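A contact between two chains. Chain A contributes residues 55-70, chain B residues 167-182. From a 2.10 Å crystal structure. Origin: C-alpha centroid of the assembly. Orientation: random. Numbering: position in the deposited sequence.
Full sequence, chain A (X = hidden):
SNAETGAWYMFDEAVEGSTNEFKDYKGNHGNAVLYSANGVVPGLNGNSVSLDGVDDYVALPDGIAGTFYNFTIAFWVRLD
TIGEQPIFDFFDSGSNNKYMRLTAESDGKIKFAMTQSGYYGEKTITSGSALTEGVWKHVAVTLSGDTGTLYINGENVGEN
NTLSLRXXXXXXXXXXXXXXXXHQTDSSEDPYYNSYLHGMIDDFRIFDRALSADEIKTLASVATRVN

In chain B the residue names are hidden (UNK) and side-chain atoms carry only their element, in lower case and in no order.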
ATOM      1  N   ASP A  55      21.731  15.157   8.124  1.00 52.48           N
ATOM      2  CA  ASP A  55      21.715  16.569   7.727  1.00 46.33           C
ATOM      3  C   ASP A  55      21.998  16.801   6.248  1.00 51.59           C
ATOM      4  O   ASP A  55      22.187  17.918   5.812  1.00 44.62           O
ATOM      5  CB  ASP A  55      22.684  17.332   8.602  1.00 48.24           C
ATOM      6  CG  ASP A  55      24.095  16.780   8.583  1.00 49.76           C
ATOM      7  OD1 ASP A  55      24.529  16.111   7.631  1.00 50.00           O
ATOM      8  OD2 ASP A  55      24.814  17.036   9.566  1.00 50.46           O
ATOM      9  N   ASP A  56      21.967  15.736   5.465  1.00 44.46           N
ATOM     10  CA  ASP A  56      22.227  15.800   4.035  1.00 45.27           C
ATOM     11  C   ASP A  56      20.992  16.113   3.234  1.00 43.29           C
ATOM     12  O   ASP A  56      19.914  15.614   3.531  1.00 47.55           O
ATOM     13  CB  ASP A  56      22.729  14.414   3.525  1.00 46.56           C
ATOM     14  CG  ASP A  56      24.073  14.064   4.054  1.00 51.69           C
ATOM     15  OD1 ASP A  56      24.708  14.900   4.769  1.00 41.67           O
ATOM     16  OD2 ASP A  56      24.511  12.946   3.758  1.00 48.85           O
ATOM     17  N   TYR A  57      21.170  16.859   2.142  1.00 48.14           N
ATOM     18  CA  TYR A  57      20.058  17.207   1.240  1.00 45.91           C
ATOM     19  C   TYR A  57      20.542  17.748  -0.093  1.00 39.89           C
ATOM     20  O   TYR A  57      21.715  17.953  -0.296  1.00 49.38           O
ATOM     21  CB  TYR A  57      19.146  18.277   1.887  1.00 43.99           C
ATOM     22  CG  TYR A  57      19.874  19.582   2.103  1.00 45.81           C
ATOM     23  CD1 TYR A  57      20.725  19.730   3.171  1.00 48.98           C
ATOM     24  CD2 TYR A  57      19.691  20.677   1.256  1.00 44.15           C
ATOM     25  CE1 TYR A  57      21.394  20.930   3.394  1.00 46.45           C
ATOM     26  CE2 TYR A  57      20.373  21.908   1.498  1.00 47.59           C
ATOM     27  CZ  TYR A  57      21.233  21.988   2.573  1.00 45.61           C
ATOM     28  OH  TYR A  57      21.989  23.122   2.878  1.00 60.51           O
ATOM     29  N   VAL A  58      19.606  18.075  -0.965  1.00 41.78           N
ATOM     30  CA  VAL A  58      19.936  18.637  -2.235  1.00 44.99           C
ATOM     31  C   VAL A  58      19.166  19.919  -2.395  1.00 44.14           C
ATOM     32  O   VAL A  58      17.961  19.936  -2.175  1.00 41.82           O
ATOM     33  CB  VAL A  58      19.532  17.667  -3.382  1.00 44.55           C
ATOM     34  CG1 VAL A  58      19.884  18.268  -4.724  1.00 46.06           C
ATOM     35  CG2 VAL A  58      20.238  16.322  -3.178  1.00 44.23           C
ATOM     36  N   ALA A  59      19.868  20.982  -2.804  1.00 43.72           N
ATOM     37  CA  ALA A  59      19.229  22.239  -3.083  1.00 42.35           C
ATOM     38  C   ALA A  59      19.040  22.286  -4.581  1.00 44.85           C
ATOM     39  O   ALA A  59      19.977  22.040  -5.345  1.00 46.34           O
ATOM     40  CB  ALA A  59      20.084  23.445  -2.629  1.00 44.84           C
ATOM     41  N   LEU A  60      17.821  22.596  -5.006  1.00 47.58           N
ATOM     42  CA  LEU A  60      17.510  22.729  -6.417  1.00 47.57           C
ATOM     43  C   LEU A  60      17.513  24.219  -6.686  1.00 46.33           C
ATOM     44  O   LEU A  60      17.361  25.018  -5.762  1.00 44.43           O
ATOM     45  CB  LEU A  60      16.137  22.148  -6.718  1.00 45.34           C
ATOM     46  CG  LEU A  60      16.031  20.621  -6.515  1.00 50.05           C
ATOM     47  CD1 LEU A  60      14.587  20.178  -6.583  1.00 49.51           C
ATOM     48  CD2 LEU A  60      16.822  19.896  -7.575  1.00 46.32           C
ATOM     49  N   PRO A  61      17.664  24.609  -7.942  1.00 51.14           N
ATOM     50  CA  PRO A  61      17.693  26.088  -8.181  1.00 51.77           C
ATOM     51  C   PRO A  61      16.297  26.677  -8.056  1.00 51.61           C
ATOM     52  O   PRO A  61      15.287  25.977  -8.308  1.00 51.45           O
ATOM     53  CB  PRO A  61      18.229  26.214  -9.613  1.00 51.29           C
ATOM     54  CG  PRO A  61      18.020  24.846 -10.232  1.00 56.31           C
ATOM     55  CD  PRO A  61      18.038  23.824  -9.126  1.00 51.58           C
ATOM     56  N   ASP A  62      16.234  27.933  -7.620  1.00 52.28           N
ATOM     57  CA  ASP A  62      14.979  28.644  -7.407  1.00 50.25           C
ATOM     58  C   ASP A  62      14.153  28.651  -8.677  1.00 51.13           C
ATOM     59  O   ASP A  62      14.705  28.754  -9.749  1.00 57.12           O
ATOM     60  CB  ASP A  62      15.240  30.137  -7.044  1.00 51.38           C
ATOM     61  CG  ASP A  62      16.094  30.323  -5.793  1.00 53.18           C
ATOM     62  OD1 ASP A  62      16.417  29.334  -5.092  1.00 50.93           O
ATOM     63  OD2 ASP A  62      16.459  31.499  -5.503  1.00 63.21           O
ATOM     64  N   GLY A  63      12.836  28.587  -8.553  1.00 47.80           N
ATOM     65  CA  GLY A  63      11.920  28.676  -9.697  1.00 51.29           C
ATOM     66  C   GLY A  63      11.662  27.382 -10.473  1.00 54.88           C
ATOM     67  O   GLY A  63      10.785  27.306 -11.307  1.00 53.24           O
ATOM     68  N   ILE A  64      12.384  26.345 -10.163  1.00 47.05           N
ATOM     69  CA  ILE A  64      12.282  25.156 -10.978  1.00 56.06           C
ATOM     70  C   ILE A  64      10.859  24.614 -11.180  1.00 56.00           C
ATOM     71  O   ILE A  64      10.563  24.160 -12.274  1.00 63.88           O
ATOM     72  CB  ILE A  64      13.325  24.104 -10.555  1.00 52.09           C
ATOM     73  CG1 ILE A  64      13.437  23.055 -11.667  1.00 55.82           C
ATOM     74  CG2 ILE A  64      13.031  23.526  -9.163  1.00 49.12           C
ATOM     75  CD1 ILE A  64      14.648  22.172 -11.487  1.00 54.99           C
ATOM     76  N   ALA A  65       9.968  24.766 -10.185  1.00 62.12           N
ATOM     77  CA  ALA A  65       8.576  24.276 -10.294  1.00 66.84           C
ATOM     78  C   ALA A  65       7.425  25.277 -10.138  1.00 72.36           C
ATOM     79  O   ALA A  65       6.273  24.901 -10.372  1.00 84.28           O
ATOM     80  CB  ALA A  65       8.350  23.121  -9.324  1.00 68.79           C
ATOM     81  N   GLY A  66       7.699  26.532  -9.808  1.00 72.10           N
ATOM     82  CA  GLY A  66       6.619  27.496  -9.543  1.00 78.90           C
ATOM     83  C   GLY A  66       6.022  28.279 -10.699  1.00 87.11           C
ATOM     84  O   GLY A  66       5.352  29.291 -10.478  1.00 98.68           O
ATOM     85  N   THR A  67       6.222  27.827 -11.929  1.00 83.07           N
ATOM     86  CA  THR A  67       5.681  28.559 -13.065  1.00 87.72           C
ATOM     87  C   THR A  67       4.743  27.700 -13.900  1.00 82.22           C
ATOM     88  O   THR A  67       4.413  28.058 -15.016  1.00 94.73           O
ATOM     89  CB  THR A  67       6.825  29.107 -13.947  1.00 84.36           C
ATOM     90  OG1 THR A  67       6.311  30.123 -14.815  1.00114.35           O
ATOM     91  CG2 THR A  67       7.491  28.009 -14.769  1.00 77.39           C
ATOM     92  N   PHE A  68       4.286  26.588 -13.345  1.00 78.24           N
ATOM     93  CA  PHE A  68       3.488  25.653 -14.105  1.00 78.45           C
ATOM     94  C   PHE A  68       2.111  25.460 -13.523  1.00 72.69           C
ATOM     95  O   PHE A  68       1.929  25.474 -12.308  1.00 84.11           O
ATOM     96  CB  PHE A  68       4.191  24.294 -14.140  1.00 86.91           C
ATOM     97  CG  PHE A  68       5.608  24.338 -14.652  1.00 85.34           C
ATOM     98  CD1 PHE A  68       5.977  25.190 -15.710  1.00 93.79           C
ATOM     99  CD2 PHE A  68       6.562  23.452 -14.150  1.00 88.04           C
ATOM    100  CE1 PHE A  68       7.285  25.206 -16.202  1.00 87.79           C
ATOM    101  CE2 PHE A  68       7.866  23.458 -14.647  1.00 90.10           C
ATOM    102  CZ  PHE A  68       8.230  24.340 -15.668  1.00 88.31           C
ATOM    103  N   TYR A  69       1.122  25.298 -14.383  1.00 74.35           N
ATOM    104  CA  TYR A  69      -0.196  25.034 -13.881  1.00 75.70           C
ATOM    105  C   TYR A  69      -0.264  23.513 -13.604  1.00 74.32           C
ATOM    106  O   TYR A  69      -0.471  23.093 -12.471  1.00 73.12           O
ATOM    107  CB  TYR A  69      -1.296  25.528 -14.820  1.00 81.94           C
ATOM    108  CG  TYR A  69      -2.651  25.265 -14.213  1.00 96.15           C
ATOM    109  CD1 TYR A  69      -3.131  26.049 -13.164  1.00100.41           C
ATOM    110  CD2 TYR A  69      -3.431  24.190 -14.641  1.00105.48           C
ATOM    111  CE1 TYR A  69      -4.361  25.779 -12.574  1.00103.95           C
ATOM    112  CE2 TYR A  69      -4.662  23.916 -14.065  1.00108.54           C
ATOM    113  CZ  TYR A  69      -5.122  24.711 -13.033  1.00109.55           C
ATOM    114  OH  TYR A  69      -6.345  24.433 -12.469  1.00118.37           O
ATOM    115  N   ASN A  70      -0.066  22.697 -14.631  1.00 74.70           N
ATOM    116  CA  ASN A  70      -0.044  21.237 -14.470  1.00 66.01           C
ATOM    117  C   ASN A  70       1.390  20.795 -14.473  1.00 66.68           C
ATOM    118  O   ASN A  70       2.239  21.481 -15.059  1.00 64.29           O
ATOM    119  CB  ASN A  70      -0.813  20.564 -15.588  1.00 70.04           C
ATOM    120  CG  ASN A  70      -2.312  20.757 -15.461  1.00 73.69           C
ATOM    121  OD1 ASN A  70      -2.834  21.200 -14.435  1.00 75.25           O
ATOM    122  ND2 ASN A  70      -3.018  20.392 -16.503  1.00 77.57           N
TER
ATOM    123  N   UNK B 167      -0.470  27.759  -5.141  1.00 96.30           N
ATOM    124  CA  UNK B 167       0.233  28.300  -3.966  1.00 86.60           C
ATOM    125  C   UNK B 167       1.499  29.091  -4.329  1.00 90.08           C
ATOM    126  O   UNK B 167       1.690  30.210  -3.872  1.00 72.77           O
ATOM    127  c   UNK B 167       0.579  27.045  -3.141  1.00 87.64           C
ATOM    128  c   UNK B 167      -0.200  26.325  -5.355  1.00 89.35           C
ATOM    129  c   UNK B 167       0.424  25.875  -4.058  1.00 89.87           C
ATOM    130  N   UNK B 168       2.360  28.475  -5.133  1.00 99.44           N
ATOM    131  CA  UNK B 168       3.612  29.071  -5.598  1.00 95.68           C
ATOM    132  C   UNK B 168       3.363  29.768  -6.911  1.00101.35           C
ATOM    133  O   UNK B 168       3.954  30.804  -7.174  1.00105.51           O
ATOM    134  c   UNK B 168       4.662  27.979  -5.866  1.00 90.84           C
ATOM    135  c   UNK B 168       5.947  25.892  -5.383  1.00 83.87           C
ATOM    136  c   UNK B 168       5.257  27.095  -4.754  1.00 92.02           C
ATOM    137  c   UNK B 168       4.252  26.628  -3.715  1.00 98.94           C
ATOM    138  N   UNK B 169       2.504  29.149  -7.729  1.00105.66           N
ATOM    139  CA  UNK B 169       2.154  29.596  -9.078  1.00107.20           C
ATOM    140  C   UNK B 169       1.039  30.639  -9.061  1.00 97.59           C
ATOM    141  O   UNK B 169      -0.047  30.308  -8.587  1.00 86.94           O
ATOM    142  c   UNK B 169       1.582  28.393  -9.859  1.00105.61           C
ATOM    143  o   UNK B 169       2.086  27.168  -9.300  1.00 98.39           O
ATOM    144  c   UNK B 169       1.863  28.516 -11.360  1.00107.00           C
ATOM    145  N   UNK B 170       1.242  31.875  -9.543  1.00115.36           N
ATOM    146  CA  UNK B 170       2.498  32.411 -10.097  1.00128.08           C
ATOM    147  C   UNK B 170       3.243  33.159  -8.958  1.00127.15           C
ATOM    148  O   UNK B 170       2.806  33.103  -7.804  1.00116.07           O
ATOM    149  c   UNK B 170       4.372  32.833 -12.595  1.00154.94           C
ATOM    150  c   UNK B 170       2.208  33.287 -11.343  1.00142.67           C
ATOM    151  c   UNK B 170       5.727  34.619 -13.474  1.00148.13           C
ATOM    152  c   UNK B 170       4.816  35.545 -12.995  1.00144.41           C
ATOM    153  c   UNK B 170       5.508  33.263 -13.271  1.00153.99           C
ATOM    154  c   UNK B 170       3.449  33.754 -12.088  1.00158.65           C
ATOM    155  c   UNK B 170       3.682  35.116 -12.315  1.00152.59           C
ATOM    156  N   UNK B 171       4.342  33.853  -9.292  1.00129.28           N
ATOM    157  CA  UNK B 171       5.305  34.469  -8.340  1.00118.32           C
ATOM    158  C   UNK B 171       6.212  33.341  -7.820  1.00108.10           C
ATOM    159  O   UNK B 171       6.969  33.503  -6.856  1.00 82.75           O
ATOM    160  c   UNK B 171       3.888  37.581  -6.405  1.00112.03           C
ATOM    161  c   UNK B 171       4.679  35.317  -7.213  1.00113.56           C
ATOM    162  c   UNK B 171       3.513  36.899  -8.797  1.00111.40           C
ATOM    163  c   UNK B 171       4.431  36.785  -7.587  1.00114.40           C
ATOM    164  N   UNK B 172       6.147  32.213  -8.532  1.00 96.97           N
ATOM    165  CA  UNK B 172       6.917  31.031  -8.236  1.00 88.05           C
ATOM    166  C   UNK B 172       8.330  31.158  -8.755  1.00 90.52           C
ATOM    167  O   UNK B 172       9.172  30.358  -8.380  1.00 88.41           O
ATOM    168  N   UNK B 173       8.585  32.135  -9.632  1.00 88.09           N
ATOM    169  CA  UNK B 173       9.949  32.455 -10.112  1.00 90.26           C
ATOM    170  C   UNK B 173      11.054  32.337  -9.008  1.00 78.75           C
ATOM    171  O   UNK B 173      12.105  31.715  -9.236  1.00 63.88           O
ATOM    172  c   UNK B 173       9.404  36.326 -10.467  1.00111.35           C
ATOM    173  c   UNK B 173       9.144  34.900 -10.016  1.00105.60           C
ATOM    174  c   UNK B 173       9.961  33.849 -10.770  1.00 96.61           C
ATOM    175  o   UNK B 173      10.381  36.578 -11.206  1.00116.48           O
ATOM    176  o   UNK B 173       8.622  37.208 -10.060  1.00116.38           O
ATOM    177  N   UNK B 174      10.811  32.896  -7.821  1.00 61.86           N
ATOM    178  CA  UNK B 174      11.766  32.788  -6.701  1.00 56.32           C
ATOM    179  C   UNK B 174      11.464  31.591  -5.731  1.00 53.47           C
ATOM    180  O   UNK B 174      11.925  31.539  -4.607  1.00 50.90           O
ATOM    181  c   UNK B 174      11.902  35.297  -6.780  1.00 55.82           C
ATOM    182  o   UNK B 174      10.471  34.146  -5.227  1.00 58.10           O
ATOM    183  c   UNK B 174      11.732  34.084  -5.879  1.00 58.07           C
ATOM    184  N   UNK B 175      10.699  30.599  -6.141  1.00 60.48           N
ATOM    185  CA  UNK B 175      10.427  29.482  -5.210  1.00 54.43           C
ATOM    186  C   UNK B 175      11.687  28.645  -4.908  1.00 48.13           C
ATOM    187  O   UNK B 175      12.556  28.501  -5.756  1.00 59.09           O
ATOM    188  c   UNK B 175       9.328  28.613  -5.777  1.00 53.97           C
ATOM    189  o   UNK B 175       9.709  28.158  -7.051  1.00 61.09           O
ATOM    190  N   UNK B 176      11.781  28.126  -3.690  1.00 44.76           N
ATOM    191  CA  UNK B 176      12.907  27.332  -3.231  1.00 44.37           C
ATOM    192  C   UNK B 176      12.549  25.831  -3.315  1.00 46.78           C
ATOM    193  O   UNK B 176      11.389  25.468  -3.197  1.00 47.78           O
ATOM    194  c   UNK B 176      13.634  29.107  -1.475  1.00 59.20           C
ATOM    195  c   UNK B 176      14.933  29.464  -2.163  1.00 71.02           C
ATOM    196  n   UNK B 176      16.740  31.164  -2.416  1.00 79.48           N
ATOM    197  c   UNK B 176      15.584  30.710  -1.579  1.00 77.10           C
ATOM    198  c   UNK B 176      13.210  27.667  -1.783  1.00 50.84           C
ATOM    199  N   UNK B 177      13.545  24.984  -3.490  1.00 45.46           N
ATOM    200  CA  UNK B 177      13.312  23.553  -3.595  1.00 43.43           C
ATOM    201  C   UNK B 177      14.411  22.762  -2.945  1.00 43.81           C
ATOM    202  O   UNK B 177      15.598  23.095  -3.105  1.00 44.13           O
ATOM    203  N   UNK B 178      14.002  21.749  -2.173  1.00 45.64           N
ATOM    204  CA  UNK B 178      14.912  20.772  -1.608  1.00 42.73           C
ATOM    205  C   UNK B 178      14.505  19.350  -1.956  1.00 43.95           C
ATOM    206  O   UNK B 178      13.349  19.068  -2.207  1.00 43.59           O
ATOM    207  c   UNK B 178      16.397  22.734   0.261  1.00 46.28           C
ATOM    208  c   UNK B 178      14.852  20.795  -0.102  1.00 40.65           C
ATOM    209  c   UNK B 178      14.424  22.594   1.583  1.00 42.10           C
ATOM    210  o   UNK B 178      16.298  25.541   2.530  1.00 53.82           O
ATOM    211  c   UNK B 178      16.782  23.913   0.912  1.00 47.54           C
ATOM    212  c   UNK B 178      15.952  24.421   1.895  1.00 48.09           C
ATOM    213  c   UNK B 178      15.224  22.083   0.576  1.00 42.59           C
ATOM    214  c   UNK B 178      14.801  23.757   2.273  1.00 47.15           C
ATOM    215  N   UNK B 179      15.475  18.464  -1.914  1.00 46.66           N
ATOM    216  CA  UNK B 179      15.202  17.049  -1.933  1.00 48.62           C
ATOM    217  C   UNK B 179      15.758  16.608  -0.605  1.00 45.24           C
ATOM    218  O   UNK B 179      16.940  16.775  -0.354  1.00 43.91           O
ATOM    219  c   UNK B 179      15.463  16.717  -4.416  1.00 49.75           C
ATOM    220  c   UNK B 179      16.242  16.121  -5.580  1.00 46.19           C
ATOM    221  c   UNK B 179      15.944  16.278  -3.049  1.00 48.99           C
ATOM    222  c   UNK B 179      15.710  14.789  -2.914  1.00 51.90           C
ATOM    223  N   UNK B 180      14.927  16.007   0.241  1.00 44.37           N
ATOM    224  CA  UNK B 180      15.418  15.451   1.492  1.00 44.53           C
ATOM    225  C   UNK B 180      15.421  16.345   2.735  1.00 49.03           C
ATOM    226  O   UNK B 180      15.849  15.915   3.806  1.00 47.41           O
ATOM    227  N   UNK B 181      14.918  17.560   2.579  1.00 44.27           N
ATOM    228  CA  UNK B 181      14.856  18.528   3.642  1.00 46.16           C
ATOM    229  C   UNK B 181      13.550  19.232   3.398  1.00 45.61           C
ATOM    230  O   UNK B 181      13.062  19.295   2.262  1.00 49.78           O
ATOM    231  c   UNK B 181      16.089  20.693   4.480  1.00 46.09           C
ATOM    232  c   UNK B 181      17.339  21.510   4.200  1.00 43.22           C
ATOM    233  n   UNK B 181      18.630  23.487   4.842  1.00 48.67           N
ATOM    234  c   UNK B 181      16.034  19.502   3.514  1.00 43.48           C
ATOM    235  c   UNK B 181      17.337  22.817   5.018  1.00 50.42           C
ATOM    236  N   UNK B 182      12.942  19.662   4.488  1.00 41.05           N
ATOM    237  CA  UNK B 182      11.803  20.530   4.437  1.00 44.33           C
ATOM    238  C   UNK B 182      12.194  21.924   5.013  1.00 41.80           C
ATOM    239  O   UNK B 182      13.046  22.016   5.887  1.00 42.35           O
ATOM    240  c   UNK B 182      10.716  20.010   5.327  1.00 42.80           C
ATOM    241  o   UNK B 182       9.664  20.961   5.394  1.00 49.74           O
TER
HETATM  242  O   HOH W   1      16.059  26.526  -4.249  0.50 35.34           O
HETATM  243  O   HOH W   2      12.935  25.699  -6.726  0.50 33.45           O
HETATM  244  O   HOH W   3      14.199  32.819  -4.060  1.00 69.16           O

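Position 167 has three side-chain carbons closing a ring onto the backbone N. They are out of reach of chain A. It is Pro167(B).

Position 168 has four carbons, forked at the second. Its CB points toward Gly66(A). This is Leu168(B).

Position 169 has one carbon carrying one oxygen and one carbon, a threonine pattern. The outer carbon lies 3.2 Å from Phe68(A) O, and the side-chain oxygen gives that same O a weak hydrogen bond of 3.5 Å. It is Thr169(B).

Position 170 follows a cis peptide bond. One carbon leads to a six-carbon ring without oxygen. The ring is poorly ordered; a carbon at its edge is 3.6 Å from Thr67(A) OG1. It is Phe170(B).

Position 171 has four carbons, forked at the second, and its CA-to-CB bond points away from chain A. It is Leu171(B).

Position 172 has no side-chain atoms. Its CA is 3.2 Å from Gly66(A) O, and an ideal CB would clash with that oxygen. It is Gly172(B).

Position 173 has three carbons, the third carrying two oxygens and no nitrogen, so the end is a carboxylate. Its CA-to-CB bond points away from chain A; its backbone O lies 3.1 Å from Gly63(A) CA. It is Glu173(B).

Position 174 has one carbon bearing one oxygen and one carbon. Its backbone O accepts from water 3, which also donates to Asp62(A) OD2. It is Thr174(B).

Position 175 has one carbon, then one oxygen. The side-chain oxygen bonds back to Gly172(B) O at 2.6 Å, while the backbone O accepts from Gly63(A) N at 2.8 Å. It is Ser175(B).

Position 176 has four carbons in a row ending in nitrogen, the pattern of lysine. The chain starts away from chain A at its CA-to-CB bond, but its end returns: the end nitrogen forms a salt bridge with Asp62(A) OD2 at 3.1 Å. It is Lys176(B).

Position 177 has no side-chain atoms. Its O accepts from Leu60(A) N at 3.0 Å. It is Gly177(B).

Position 178 has one carbon, then a six-carbon ring bearing one oxygen. One ring carbon is 4.0 Å from Tyr57(A) CD2. It is Tyr178(B).

Position 179 has four carbons, forked at the first, with one arm two carbons long. Its CB packs 3.9 Å from Val58(A) CB. This is Ile179(B).

Position 180 has no side-chain atoms. A CB would jam against the preceding carbonyl at these backbone angles, so Gly180(B) fits.

Position 181 has four carbons in a row ending in nitrogen. The extended chain crosses one face of the Tyr57(A) ring, with its third carbon 3.8 Å and its nitrogen 4.1 Å from the ring centroid. It is Lys181(B).

Position 182 has one carbon, then one oxygen, out of reach: Ser182(B).

The contact is an antiparallel strand pairing continued by a close-packed loop. Val58(A) N to Ile179(B) O (3.0 Å) and Ile179(B) N to Val58(A) O (2.9 Å) set the register. Val58(A), Leu60(A) and Ile179(B) share one sheet face; Ala59(A) and Tyr178(B) share the other. Beyond the strands, Gly63(A), Gly66(A) and Gly172(B) let the backbones meet closely.

Chain B (167-182) PLTFLGETSKGYIGKS
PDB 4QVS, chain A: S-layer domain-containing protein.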